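Local coordinates for malonyl CoA-ACP transacylase (Xanthomonas oryzae pv. oryzae, PDB 3K89), which probably transfers the malonyl group from malonyl-CoA to the holo acyl carrier protein, supplying extender units for fatty acid synthesis, at residues M134-A140 against V190-L196; P160-P166 against P256-T260; A152-V158 against D174-R180; M123-A127 against S199-H203. All coordinates share one frame; numbering follows the deposited sequence.

Interaction 1 of 4, residues M134-A140 against V190-L196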
loop_
_atom_site.group_PDB
_atom_site.type_symbol
_atom_site.label_atom_id
_atom_site.label_comp_id
_atom_site.label_asym_id
_atom_site.label_seq_id
_atom_site.Cartn_x
_atom_site.Cartn_y
_atom_site.Cartn_z
ATOM N N MET A 134 -4.811 -1.468 -15.121
ATOM C CA MET A 134 -5.544 -1.941 -13.948
ATOM C C MET A 134 -6.948 -1.383 -13.958
ATOM O O MET A 134 -7.165 -0.288 -14.453
ATOM C CB MET A 134 -4.857 -1.479 -12.668
ATOM C CG MET A 134 -3.392 -1.823 -12.616
ATOM S SD MET A 134 -3.102 -3.511 -12.074
ATOM C CE MET A 134 -3.311 -3.496 -10.276
ATOM N N ALA A 135 -7.899 -2.134 -13.402
ATOM C CA ALA A 135 -9.278 -1.675 -13.311
ATOM C C ALA A 135 -9.938 -2.099 -12.012
ATOM O O ALA A 135 -9.770 -3.227 -11.552
ATOM C CB ALA A 135 -10.108 -2.196 -14.518
ATOM N N ALA A 136 -10.703 -1.191 -11.422
ATOM C CA ALA A 136 -11.463 -1.543 -10.234
ATOM C C ALA A 136 -12.834 -2.041 -10.665
ATOM O O ALA A 136 -13.471 -1.453 -11.558
ATOM C CB ALA A 136 -11.590 -0.341 -9.310
ATOM N N VAL A 137 -13.272 -3.133 -10.048
ATOM C CA VAL A 137 -14.588 -3.704 -10.320
ATOM C C VAL A 137 -15.330 -3.651 -8.994
ATOM O O VAL A 137 -14.884 -4.242 -7.986
ATOM C CB VAL A 137 -14.505 -5.146 -10.855
ATOM C CG1 VAL A 137 -15.901 -5.701 -11.178
ATOM C CG2 VAL A 137 -13.618 -5.213 -12.083
ATOM N N LEU A 138 -16.452 -2.934 -8.993
ATOM C CA LEU A 138 -17.177 -2.611 -7.774
ATOM C C LEU A 138 -18.527 -3.318 -7.732
ATOM O O LEU A 138 -19.246 -3.361 -8.737
ATOM C CB LEU A 138 -17.385 -1.091 -7.649
ATOM C CG LEU A 138 -16.194 -0.112 -7.697
ATOM C CD1 LEU A 138 -15.080 -0.532 -6.742
ATOM C CD2 LEU A 138 -15.639 0.069 -9.104
ATOM N N GLY A 139 -18.845 -3.889 -6.576
ATOM C CA GLY A 139 -20.163 -4.474 -6.322
ATOM C C GLY A 139 -20.449 -5.808 -6.985
ATOM O O GLY A 139 -21.601 -6.253 -7.003
ATOM N N ALA A 140 -19.419 -6.452 -7.527
ATOM C CA ALA A 140 -19.564 -7.775 -8.124
ATOM C C ALA A 140 -19.151 -8.850 -7.131
ATOM O O ALA A 140 -18.537 -8.555 -6.102
ATOM C CB ALA A 140 -18.733 -7.886 -9.395
ATOM N N VAL A 190 -22.332 -6.392 -15.196
ATOM C CA VAL A 190 -21.477 -5.660 -14.259
ATOM C C VAL A 190 -20.991 -4.363 -14.903
ATOM O O VAL A 190 -20.109 -4.375 -15.767
ATOM C CB VAL A 190 -20.283 -6.518 -13.760
ATOM C CG1 VAL A 190 -19.464 -5.748 -12.732
ATOM C CG2 VAL A 190 -20.773 -7.834 -13.161
ATOM N N ARG A 191 -21.573 -3.251 -14.465
ATOM C CA ARG A 191 -21.317 -1.941 -15.055
ATOM C C ARG A 191 -20.291 -1.118 -14.275
ATOM O O ARG A 191 -19.538 -0.342 -14.872
ATOM C CB ARG A 191 -22.630 -1.154 -15.163
ATOM C CG ARG A 191 -22.639 -0.040 -16.219
ATOM C CD ARG A 191 -22.606 -0.593 -17.652
ATOM N NE ARG A 191 -23.590 -1.655 -17.871
ATOM C CZ ARG A 191 -23.828 -2.233 -19.047
ATOM N NH1 ARG A 191 -24.736 -3.195 -19.139
ATOM N NH2 ARG A 191 -23.159 -1.853 -20.133
ATOM N N LYS A 192 -20.275 -1.277 -12.950
ATOM C CA LYS A 192 -19.404 -0.481 -12.083
ATOM C C LYS A 192 -17.971 -1.006 -12.170
ATOM O O LYS A 192 -17.500 -1.727 -11.288
ATOM C CB LYS A 192 -19.898 -0.491 -10.632
ATOM C CG LYS A 192 -21.359 -0.098 -10.436
ATOM C CD LYS A 192 -21.889 -0.695 -9.136
ATOM C CE LYS A 192 -23.371 -1.023 -9.223
ATOM N NZ LYS A 192 -23.731 -2.150 -8.304
ATOM N N ALA A 193 -17.300 -0.651 -13.262
ATOM C CA ALA A 193 -15.942 -1.104 -13.541
ATOM C C ALA A 193 -15.185 -0.004 -14.268
ATOM O O ALA A 193 -15.485 0.313 -15.429
ATOM C CB ALA A 193 -15.965 -2.372 -14.366
ATOM N N VAL A 194 -14.199 0.564 -13.582
ATOM C CA VAL A 194 -13.475 1.734 -14.080
ATOM C C VAL A 194 -11.968 1.474 -14.166
ATOM O O VAL A 194 -11.329 1.105 -13.169
ATOM C CB VAL A 194 -13.769 3.002 -13.225
ATOM C CG1 VAL A 194 -13.642 2.709 -11.731
ATOM C CG2 VAL A 194 -12.875 4.178 -13.638
ATOM N N LYS A 195 -11.427 1.661 -15.368
ATOM C CA LYS A 195 -9.995 1.571 -15.601
ATOM C C LYS A 195 -9.275 2.646 -14.793
ATOM O O LYS A 195 -9.647 3.825 -14.846
ATOM C CB LYS A 195 -9.686 1.726 -17.090
ATOM C CG LYS A 195 -8.311 1.220 -17.469
ATOM C CD LYS A 195 -7.861 1.734 -18.820
ATOM C CE LYS A 195 -8.449 0.907 -19.948
ATOM N NZ LYS A 195 -7.544 0.919 -21.129
ATOM N N LEU A 196 -8.264 2.234 -14.031
ATOM C CA LEU A 196 -7.471 3.165 -13.225
ATOM C C LEU A 196 -6.454 3.924 -14.085
ATOM O O LEU A 196 -6.129 3.502 -15.190
ATOM C CB LEU A 196 -6.771 2.438 -12.073
ATOM C CG LEU A 196 -7.628 1.655 -11.072
ATOM C CD1 LEU A 196 -6.739 0.903 -10.108
ATOM C CD2 LEU A 196 -8.604 2.570 -10.316
HETATM O O HOH W 1 -4.820 1.309 -16.030
#

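Interaction 2 of 4, residues P160-P166 against P256-T260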
loop_
_atom_site.group_PDB
_atom_site.type_symbol
_atom_site.label_atom_id
_atom_site.label_comp_id
_atom_site.label_asym_id
_atom_site.label_seq_id
_atom_site.Cartn_x
_atom_site.Cartn_y
_atom_site.Cartn_z
ATOM N N PRO A 160 -6.940 -11.107 -11.001
ATOM C CA PRO A 160 -7.135 -10.284 -9.804
ATOM C C PRO A 160 -5.777 -9.808 -9.273
ATOM O O PRO A 160 -4.834 -10.614 -9.140
ATOM C CB PRO A 160 -7.811 -11.242 -8.812
ATOM C CG PRO A 160 -7.590 -12.617 -9.349
ATOM C CD PRO A 160 -7.496 -12.465 -10.852
ATOM N N ALA A 161 -5.681 -8.505 -9.019
ATOM C CA ALA A 161 -4.439 -7.900 -8.523
ATOM C C ALA A 161 -4.602 -7.408 -7.079
ATOM O O ALA A 161 -3.630 -7.403 -6.314
ATOM C CB ALA A 161 -4.019 -6.739 -9.437
ATOM N N ASN A 162 -5.800 -6.972 -6.708
ATOM C CA ASN A 162 -6.078 -6.659 -5.294
ATOM C C ASN A 162 -7.430 -7.248 -4.904
ATOM O O ASN A 162 -8.423 -6.986 -5.591
ATOM C CB ASN A 162 -6.296 -5.167 -5.014
ATOM C CG ASN A 162 -5.084 -4.245 -5.270
ATOM O OD1 ASN A 162 -3.935 -4.634 -5.562
ATOM N ND2 ASN A 162 -5.369 -2.988 -5.120
ATOM N N PHE A 163 -7.477 -7.957 -3.784
ATOM C CA PHE A 163 -8.743 -8.244 -3.092
ATOM C C PHE A 163 -8.895 -7.185 -2.009
ATOM O O PHE A 163 -8.319 -7.328 -0.928
ATOM C CB PHE A 163 -8.734 -9.669 -2.515
ATOM C CG PHE A 163 -8.677 -10.738 -3.575
ATOM C CD1 PHE A 163 -9.844 -11.145 -4.230
ATOM C CD2 PHE A 163 -7.455 -11.318 -3.936
ATOM C CE1 PHE A 163 -9.791 -12.132 -5.225
ATOM C CE2 PHE A 163 -7.388 -12.286 -4.930
ATOM C CZ PHE A 163 -8.562 -12.705 -5.574
ATOM N N ASN A 164 -9.617 -6.104 -2.318
ATOM C CA ASN A 164 -9.660 -4.924 -1.446
ATOM C C ASN A 164 -10.763 -4.896 -0.409
ATOM O O ASN A 164 -10.545 -4.424 0.683
ATOM C CB ASN A 164 -9.611 -3.618 -2.255
ATOM C CG ASN A 164 -8.234 -3.359 -2.807
ATOM O OD1 ASN A 164 -7.254 -3.860 -2.256
ATOM N ND2 ASN A 164 -8.142 -2.583 -3.890
ATOM N N SER A 165 -11.942 -5.390 -0.771
ATOM C CA SER A 165 -13.028 -5.573 0.186
ATOM C C SER A 165 -14.050 -6.451 -0.507
ATOM O O SER A 165 -13.955 -6.657 -1.708
ATOM C CB SER A 165 -13.656 -4.231 0.583
ATOM O OG SER A 165 -14.430 -3.677 -0.458
ATOM N N PRO A 166 -15.034 -6.974 0.241
ATOM C CA PRO A 166 -16.126 -7.581 -0.511
ATOM C C PRO A 166 -16.696 -6.501 -1.431
ATOM O O PRO A 166 -16.851 -5.350 -1.011
ATOM C CB PRO A 166 -17.112 -8.005 0.587
ATOM C CG PRO A 166 -16.249 -8.183 1.802
ATOM C CD PRO A 166 -15.205 -7.110 1.696
ATOM N N PRO A 256 -1.629 -11.456 -5.955
ATOM C CA PRO A 256 -2.634 -10.503 -5.500
ATOM C C PRO A 256 -2.447 -10.030 -4.072
ATOM O O PRO A 256 -2.055 -10.805 -3.198
ATOM C CB PRO A 256 -3.971 -11.255 -5.647
ATOM C CG PRO A 256 -3.674 -12.588 -6.126
ATOM C CD PRO A 256 -2.211 -12.718 -6.459
ATOM N N VAL A 257 -2.720 -8.750 -3.853
ATOM C CA VAL A 257 -2.752 -8.208 -2.494
ATOM C C VAL A 257 -4.000 -8.732 -1.806
ATOM O O VAL A 257 -5.110 -8.480 -2.251
ATOM C CB VAL A 257 -2.770 -6.659 -2.524
ATOM C CG1 VAL A 257 -3.101 -6.040 -1.158
ATOM C CG2 VAL A 257 -1.439 -6.133 -2.998
ATOM N N GLN A 258 -3.804 -9.472 -0.717
ATOM C CA GLN A 258 -4.938 -10.036 0.030
ATOM C C GLN A 258 -5.344 -9.039 1.117
ATOM O O GLN A 258 -5.111 -9.269 2.316
ATOM C CB GLN A 258 -4.546 -11.390 0.662
ATOM C CG GLN A 258 -4.023 -12.459 -0.338
ATOM C CD GLN A 258 -5.068 -12.993 -1.300
ATOM O OE1 GLN A 258 -4.716 -13.581 -2.334
ATOM N NE2 GLN A 258 -6.347 -12.827 -0.970
ATOM N N TRP A 259 -5.881 -7.885 0.705
ATOM C CA TRP A 259 -6.147 -6.834 1.688
ATOM C C TRP A 259 -7.282 -7.252 2.626
ATOM O O TRP A 259 -7.158 -7.121 3.851
ATOM C CB TRP A 259 -6.400 -5.449 1.045
ATOM C CG TRP A 259 -6.513 -4.395 2.131
ATOM C CD1 TRP A 259 -7.639 -3.673 2.506
ATOM C CD2 TRP A 259 -5.478 -4.025 3.050
ATOM N NE1 TRP A 259 -7.335 -2.867 3.580
ATOM C CE2 TRP A 259 -6.019 -3.052 3.925
ATOM C CE3 TRP A 259 -4.128 -4.403 3.195
ATOM C CZ2 TRP A 259 -5.266 -2.463 4.955
ATOM C CZ3 TRP A 259 -3.371 -3.802 4.200
ATOM C CH2 TRP A 259 -3.950 -2.848 5.078
ATOM N N THR A 260 -8.352 -7.803 2.058
ATOM C CA THR A 260 -9.446 -8.342 2.889
ATOM C C THR A 260 -8.900 -9.333 3.906
ATOM O O THR A 260 -9.208 -9.222 5.090
ATOM C CB THR A 260 -10.532 -8.961 2.015
ATOM O OG1 THR A 260 -11.092 -7.923 1.214
ATOM C CG2 THR A 260 -11.661 -9.579 2.862
#

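Interaction 3 of 4, residues A152-V158 against D174-R180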
loop_
_atom_site.group_PDB
_atom_site.type_symbol
_atom_site.label_atom_id
_atom_site.label_comp_id
_atom_site.label_asym_id
_atom_site.label_seq_id
_atom_site.Cartn_x
_atom_site.Cartn_y
_atom_site.Cartn_z
ATOM N N ALA A 152 -11.245 -14.083 -20.381
ATOM C CA ALA A 152 -10.709 -12.957 -21.166
ATOM C C ALA A 152 -9.226 -13.075 -21.534
ATOM O O ALA A 152 -8.768 -12.458 -22.495
ATOM C CB ALA A 152 -10.949 -11.650 -20.427
ATOM N N ALA A 153 -8.464 -13.841 -20.760
ATOM C CA ALA A 153 -7.000 -13.840 -20.889
ATOM C C ALA A 153 -6.437 -14.145 -22.284
ATOM O O ALA A 153 -5.546 -13.428 -22.773
ATOM C CB ALA A 153 -6.357 -14.769 -19.827
ATOM N N GLY A 154 -6.956 -15.190 -22.927
ATOM C CA GLY A 154 -6.357 -15.686 -24.164
ATOM C C GLY A 154 -4.897 -16.018 -23.948
ATOM O O GLY A 154 -4.557 -16.787 -23.035
ATOM N N SER A 155 -4.043 -15.400 -24.759
ATOM C CA SER A 155 -2.589 -15.578 -24.706
ATOM C C SER A 155 -1.916 -14.480 -23.893
ATOM O O SER A 155 -0.684 -14.401 -23.850
ATOM C CB SER A 155 -1.997 -15.579 -26.113
ATOM O OG SER A 155 -2.452 -16.711 -26.836
ATOM N N GLN A 156 -2.720 -13.632 -23.263
ATOM C CA GLN A 156 -2.199 -12.511 -22.486
ATOM C C GLN A 156 -2.524 -12.720 -21.013
ATOM O O GLN A 156 -2.981 -13.800 -20.628
ATOM C CB GLN A 156 -2.761 -11.191 -23.016
ATOM C CG GLN A 156 -2.261 -10.860 -24.425
ATOM C CD GLN A 156 -2.910 -9.608 -24.982
ATOM O OE1 GLN A 156 -4.129 -9.505 -25.026
ATOM N NE2 GLN A 156 -2.096 -8.656 -25.412
ATOM N N VAL A 157 -2.290 -11.694 -20.195
ATOM C CA VAL A 157 -2.477 -11.815 -18.751
ATOM C C VAL A 157 -3.551 -10.855 -18.262
ATOM O O VAL A 157 -3.489 -9.656 -18.528
ATOM C CB VAL A 157 -1.138 -11.561 -17.995
ATOM C CG1 VAL A 157 -1.387 -11.424 -16.469
ATOM C CG2 VAL A 157 -0.137 -12.686 -18.292
ATOM N N VAL A 158 -4.556 -11.392 -17.577
ATOM C CA VAL A 158 -5.464 -10.565 -16.784
ATOM C C VAL A 158 -5.884 -11.372 -15.571
ATOM O O VAL A 158 -6.398 -12.489 -15.695
ATOM C CB VAL A 158 -6.686 -10.006 -17.592
ATOM C CG1 VAL A 158 -7.490 -11.132 -18.256
ATOM C CG2 VAL A 158 -7.580 -9.116 -16.709
ATOM N N ASP A 174 -2.056 -7.269 -18.993
ATOM C CA ASP A 174 -1.991 -6.650 -20.329
ATOM C C ASP A 174 -3.220 -5.782 -20.582
ATOM O O ASP A 174 -4.350 -6.170 -20.274
ATOM C CB ASP A 174 -1.863 -7.734 -21.409
ATOM C CG ASP A 174 -0.529 -8.458 -21.354
ATOM O OD1 ASP A 174 0.518 -7.843 -21.687
ATOM O OD2 ASP A 174 -0.523 -9.647 -20.984
ATOM N N ALA A 175 -2.995 -4.592 -21.143
ATOM C CA ALA A 175 -4.075 -3.649 -21.372
ATOM C C ALA A 175 -5.229 -4.276 -22.163
ATOM O O ALA A 175 -6.387 -4.115 -21.793
ATOM C CB ALA A 175 -3.555 -2.392 -22.095
ATOM N N ALA A 176 -4.901 -4.985 -23.244
ATOM C CA ALA A 176 -5.939 -5.557 -24.128
ATOM C C ALA A 176 -6.765 -6.582 -23.373
ATOM O O ALA A 176 -7.968 -6.659 -23.552
ATOM C CB ALA A 176 -5.310 -6.194 -25.351
ATOM N N ALA A 177 -6.113 -7.332 -22.484
ATOM C CA ALA A 177 -6.799 -8.359 -21.712
ATOM C C ALA A 177 -7.695 -7.781 -20.620
ATOM O O ALA A 177 -8.777 -8.311 -20.363
ATOM C CB ALA A 177 -5.787 -9.359 -21.130
ATOM N N VAL A 178 -7.247 -6.695 -19.973
ATOM C CA VAL A 178 -8.077 -5.994 -19.007
ATOM C C VAL A 178 -9.314 -5.444 -19.745
ATOM O O VAL A 178 -10.440 -5.582 -19.270
ATOM C CB VAL A 178 -7.270 -4.871 -18.268
ATOM C CG1 VAL A 178 -8.185 -4.009 -17.414
ATOM C CG2 VAL A 178 -6.179 -5.511 -17.409
ATOM N N ASP A 179 -9.102 -4.882 -20.931
ATOM C CA ASP A 179 -10.228 -4.354 -21.706
ATOM C C ASP A 179 -11.193 -5.467 -22.111
ATOM O O ASP A 179 -12.412 -5.277 -22.027
ATOM C CB ASP A 179 -9.764 -3.538 -22.915
ATOM C CG ASP A 179 -9.365 -2.116 -22.551
ATOM O OD1 ASP A 179 -9.723 -1.637 -21.449
ATOM O OD2 ASP A 179 -8.694 -1.466 -23.377
ATOM N N ARG A 180 -10.671 -6.626 -22.517
ATOM C CA ARG A 180 -11.537 -7.783 -22.790
ATOM C C ARG A 180 -12.334 -8.214 -21.548
ATOM O O ARG A 180 -13.536 -8.487 -21.638
ATOM C CB ARG A 180 -10.768 -8.959 -23.381
ATOM C CG ARG A 180 -10.266 -8.749 -24.818
ATOM C CD ARG A 180 -9.728 -10.045 -25.391
ATOM N NE ARG A 180 -8.629 -10.646 -24.628
ATOM C CZ ARG A 180 -7.341 -10.395 -24.840
ATOM N NH1 ARG A 180 -6.970 -9.516 -25.771
ATOM N NH2 ARG A 180 -6.416 -11.007 -24.105
#

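Interaction 4 of 4, residues M123-A127 against S199-H203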
loop_
_atom_site.group_PDB
_atom_site.type_symbol
_atom_site.label_atom_id
_atom_site.label_comp_id
_atom_site.label_asym_id
_atom_site.label_seq_id
_atom_site.Cartn_x
_atom_site.Cartn_y
_atom_site.Cartn_z
ATOM N N MET A 123 9.228 -2.028 -11.610
ATOM C CA MET A 123 7.834 -2.240 -12.020
ATOM C C MET A 123 7.520 -1.499 -13.312
ATOM O O MET A 123 6.886 -2.057 -14.216
ATOM C CB MET A 123 6.878 -1.791 -10.915
ATOM C CG MET A 123 6.933 -2.686 -9.683
ATOM S SD MET A 123 6.145 -1.934 -8.238
ATOM C CE MET A 123 4.426 -2.321 -8.544
ATOM N N GLN A 124 7.969 -0.250 -13.394
ATOM C CA GLN A 124 7.692 0.581 -14.559
ATOM C C GLN A 124 8.352 0.026 -15.812
ATOM O O GLN A 124 7.750 0.050 -16.891
ATOM C CB GLN A 124 8.125 2.023 -14.306
ATOM C CG GLN A 124 7.624 3.015 -15.347
ATOM C CD GLN A 124 6.151 3.344 -15.170
ATOM O OE1 GLN A 124 5.761 3.992 -14.188
ATOM N NE2 GLN A 124 5.323 2.905 -16.119
ATOM N N ALA A 125 9.569 -0.484 -15.652
ATOM C CA ALA A 125 10.349 -1.025 -16.765
ATOM C C ALA A 125 9.767 -2.335 -17.274
ATOM O O ALA A 125 9.953 -2.688 -18.449
ATOM C CB ALA A 125 11.791 -1.219 -16.349
ATOM N N ALA A 126 9.065 -3.044 -16.391
ATOM C CA ALA A 126 8.437 -4.307 -16.734
ATOM C C ALA A 126 7.248 -4.073 -17.652
ATOM O O ALA A 126 6.916 -4.934 -18.467
ATOM C CB ALA A 126 8.002 -5.036 -15.483
ATOM N N ALA A 127 6.624 -2.908 -17.523
ATOM C CA ALA A 127 5.441 -2.559 -18.293
ATOM C C ALA A 127 5.468 -1.093 -18.713
ATOM O O ALA A 127 4.812 -0.252 -18.097
ATOM C CB ALA A 127 4.174 -2.870 -17.498
ATOM N N SER A 199 -0.279 3.161 -14.925
ATOM C CA SER A 199 0.215 2.443 -16.099
ATOM C C SER A 199 0.798 1.079 -15.732
ATOM O O SER A 199 1.095 0.263 -16.611
ATOM C CB SER A 199 1.235 3.278 -16.887
ATOM O OG SER A 199 2.360 3.630 -16.094
ATOM N N VAL A 200 0.932 0.819 -14.436
ATOM C CA VAL A 200 1.713 -0.318 -13.997
ATOM C C VAL A 200 0.793 -1.414 -13.488
ATOM O O VAL A 200 0.052 -1.174 -12.533
ATOM C CB VAL A 200 2.690 0.082 -12.879
ATOM C CG1 VAL A 200 3.467 -1.130 -12.415
ATOM C CG2 VAL A 200 3.639 1.175 -13.388
ATOM N N PRO A 201 0.852 -2.610 -14.112
ATOM C CA PRO A 201 0.019 -3.748 -13.688
ATOM C C PRO A 201 0.695 -4.495 -12.538
ATOM O O PRO A 201 1.182 -5.624 -12.694
ATOM C CB PRO A 201 -0.058 -4.608 -14.949
ATOM C CG PRO A 201 1.212 -4.368 -15.644
ATOM C CD PRO A 201 1.639 -2.948 -15.315
ATOM N N SER A 202 0.721 -3.845 -11.378
ATOM C CA SER A 202 1.256 -4.485 -10.177
ATOM C C SER A 202 0.433 -5.703 -9.780
ATOM O O SER A 202 -0.759 -5.801 -10.099
ATOM C CB SER A 202 1.311 -3.494 -9.004
ATOM O OG SER A 202 0.048 -2.897 -8.781
ATOM N N HIS A 203 1.086 -6.625 -9.067
ATOM C CA HIS A 203 0.399 -7.792 -8.490
ATOM C C HIS A 203 -0.205 -8.678 -9.567
ATOM O O HIS A 203 -1.239 -9.311 -9.365
ATOM C CB HIS A 203 -0.601 -7.338 -7.416
ATOM C CG HIS A 203 0.033 -6.431 -6.419
ATOM N ND1 HIS A 203 1.005 -6.882 -5.553
ATOM C CD2 HIS A 203 -0.092 -5.101 -6.193
ATOM C CE1 HIS A 203 1.447 -5.868 -4.833
ATOM N NE2 HIS A 203 0.808 -4.779 -5.208
HETATM O O HOH W 2 1.886 0.068 -18.972
#

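Interaction 1 of 4, residues M134-A140 against V190-L196
Ala136 and Val194 exchange two main-chain hydrogen bonds, Ala136 N to Val194 O at 3.0 Å and Val194 N to Ala136 O at 2.9 Å, the centre of an antiparallel pairing between strand 132-138 and strand 193-195. Leu196 N to Met134 O and Leu138 N to Lys192 O extend it at either end, the latter nearly straight (170°). Between these bonds, Ala193 CA approaches Ala136 O at 3.2 Å in a CA-H...O contact. A water continues the pairing past Leu196, accepting from Met134 N at 2.9 Å and lying close to Leu196 O.

The apolar contacts divide between the two faces of the sheet. On that of Ala135 and Val137, Val137 CG1 meets Val190 CG1 at 3.9 Å, the two side chains crossing at about a right angle. Helix 175-187 covers this face, and the alanines suit it by letting the helix come close. On the opposite face, Leu138 brings CD2 to 3.4 Å from Lys192 O, and Leu196 CD1 reaches Met134 CB at 4.0 Å.

In the ferredoxin-like subdomain, order 4-1-3-2, strand 193-195 is the edge strand beside the first. Since backbone atoms supply every hydrogen bond across the contact, the main chain carries the pairing, and side chains as different as alanine, valine and lysine can sit along it.

Interaction 2 of 4, residues P160-P166 against P256-T260
Phe163 is held to Val257 and Thr260 by its backbone, and here the contact is tightest. Phe163 N donates to Val257 O at 2.9 Å, nearly straight on to the carbonyl, while Phe163 O receives Thr260 N at 3.0 Å with the donor tilted 26° from the carbonyl plane. Trp259 CB closes on the same oxygen, 3.3 Å from Phe163 O. One residue pair earlier, Val257 N donates to Ala161 O at 2.9 Å from above the carbonyl plane. Trp259 places CG anti to the main-chain N (chi1 -174°), turning the indole from the strand into the buried side, where Leu283 and Leu286 of helix 282-290 and the ring of His93 receive it; an edge atom, CD1, lies 3.5 Å from Asn164 O.

Asn162 and Val257 form a parallel bridge, by which the short strand 257-258 joins the edge of the ferredoxin-like sheet and runs directly into helix 259-268 of the larger domain. Gln258 is the N-cap residue of that helix, so the chain passes from sheet to helix within one residue.

The other side is partly exposed, and there the contact runs from side chain to side chain rather than through hydrogen bonds. Phe163 and Gln258 lie side by side, ring and amide planes 17° apart, with Gln258 NE2 3.5 Å from Phe163 CD2. Flat groups suit this side because they can lie alongside one another. Pro256 lies next to them, its CB 3.6 Å from Phe163 CE2, and Leu146 of helix 142-152 also touches the phenylalanine.

Interaction 3 of 4, residues A152-V158 against D174-R180
Arg180, Gln156 and Asp174 bury the most surface where the connection from helix 142-152 to strand 158-165 meets the start of helix 175-187, the two helices on one face of the ferredoxin-like sheet. The connection contains a type II' turn from Ala153 to Gln156, with Gly154 supplying the positive phi.

Arg180 is bent at chi3 (-58°), which turns the edge of its guanidinium to the end of helix 142-152, one face lying over Ala176 O and Ala177 CA. It grips Ala152 O side-on with two nitrogens, NE at 2.8 Å (163°) and NH2 at 3.2 Å, both in the carbonyl plane; a third, weak bond runs from NH2 to Ala153 O. Arginine suits the place because one planar cation can serve the carbonyls left at a helix C-terminus.

Gln156 meets the outer end of the same group. Its OE1 takes two donors, lying 2.9 Å from Arg180 NH1 and 2.9 Å from Arg180 NH2, and amide and guanidinium are nearly coplanar. With both sides fixed, the guanidinium has little freedom to rotate. The amide also lies loosely stacked over the carboxylate of Asp174, their planes 10° apart.

Asp174 stands at the N-cap position of helix 175-187, yet its carboxylate caps no helix NH. OD2 instead uses its anti lone pair to accept from Val157 N at 2.8 Å, and Asp174 N returns a bond to Val157 O at 2.8 Å. Beneath this polar layer the small Ala177 packs against the strand start, its CB 3.7 Å from Val158 CB and 3.5 Å from Val157 O.

Interaction 4 of 4, residues M123-A127 against S199-H203
Gln124 NE2 donates to Ser199 OG at 3.1 Å along an almost straight line (174°), with the hydroxyl in the plane of the amide. With CG opposite the main-chain N (chi1 -168°), the glutamine bends at chi2, which carries its amide to the loop. Serine suits the other side because its short side chain presents an oxygen close to the backbone. A water extends the polar edge, donating to Ala127 O at 3.1 Å; its link to Ser199 O is doubtfully short.

Val200 wedges its two branches against successive residues at the end of helix 109-126. CG1 rests on Met123 CB at 3.8 Å, whereas CG2 lies against the Gln124 amide, 3.6 Å from OE1. Farther along the loop the packing becomes very close. Met123 turns at chi3 (82°) and pushes CE to 3.4 Å from Ser202 CB, tighter than usual van der Waals contact. Ala127, just past the helix, places CB 3.3 Å from Pro201 CD, again closer than usual for two carbons. Proline is apt here too, as its ring stiffens the inverse gamma turn centred on it.

The loop leads into His203, predicted to be catalytic, whose NE2 is hydrogen-bonded to Ser94 OG and whose ND1 is bonded to Gln252 O, consistent with the Ser-His pair backed by a main-chain carbonyl in this family. One side-chain hydrogen bond and close apolar packing thus fasten the loop a few residues before the histidine, which itself does not touch 123-127.

In the fold
Interactions 1 and 3 lie within the ferredoxin-like subdomain, and interaction 2 joins its sheet to the larger domain. Interactions 1 and 2 hold opposite edges of that sheet, their centres about 13 Å apart, and interaction 3 fixes a helix against it, with Val178 CG1 3.9 Å from Ala135 CB. Interaction 4 carries the histidine loop beside them. Met134 joins three of the contacts, since its CE lies 3.4 Å from Ala161 CB and 3.4 Å from Ser202 O. Around the predicted active site, Val257 CG2 approaches His203 NE2 at 3.4 Å, and the Asn162 side chain lies about 4 Å from a bound glycerol. Interaction 3 is more remote, Val157 about 10 Å from His203 between side chains.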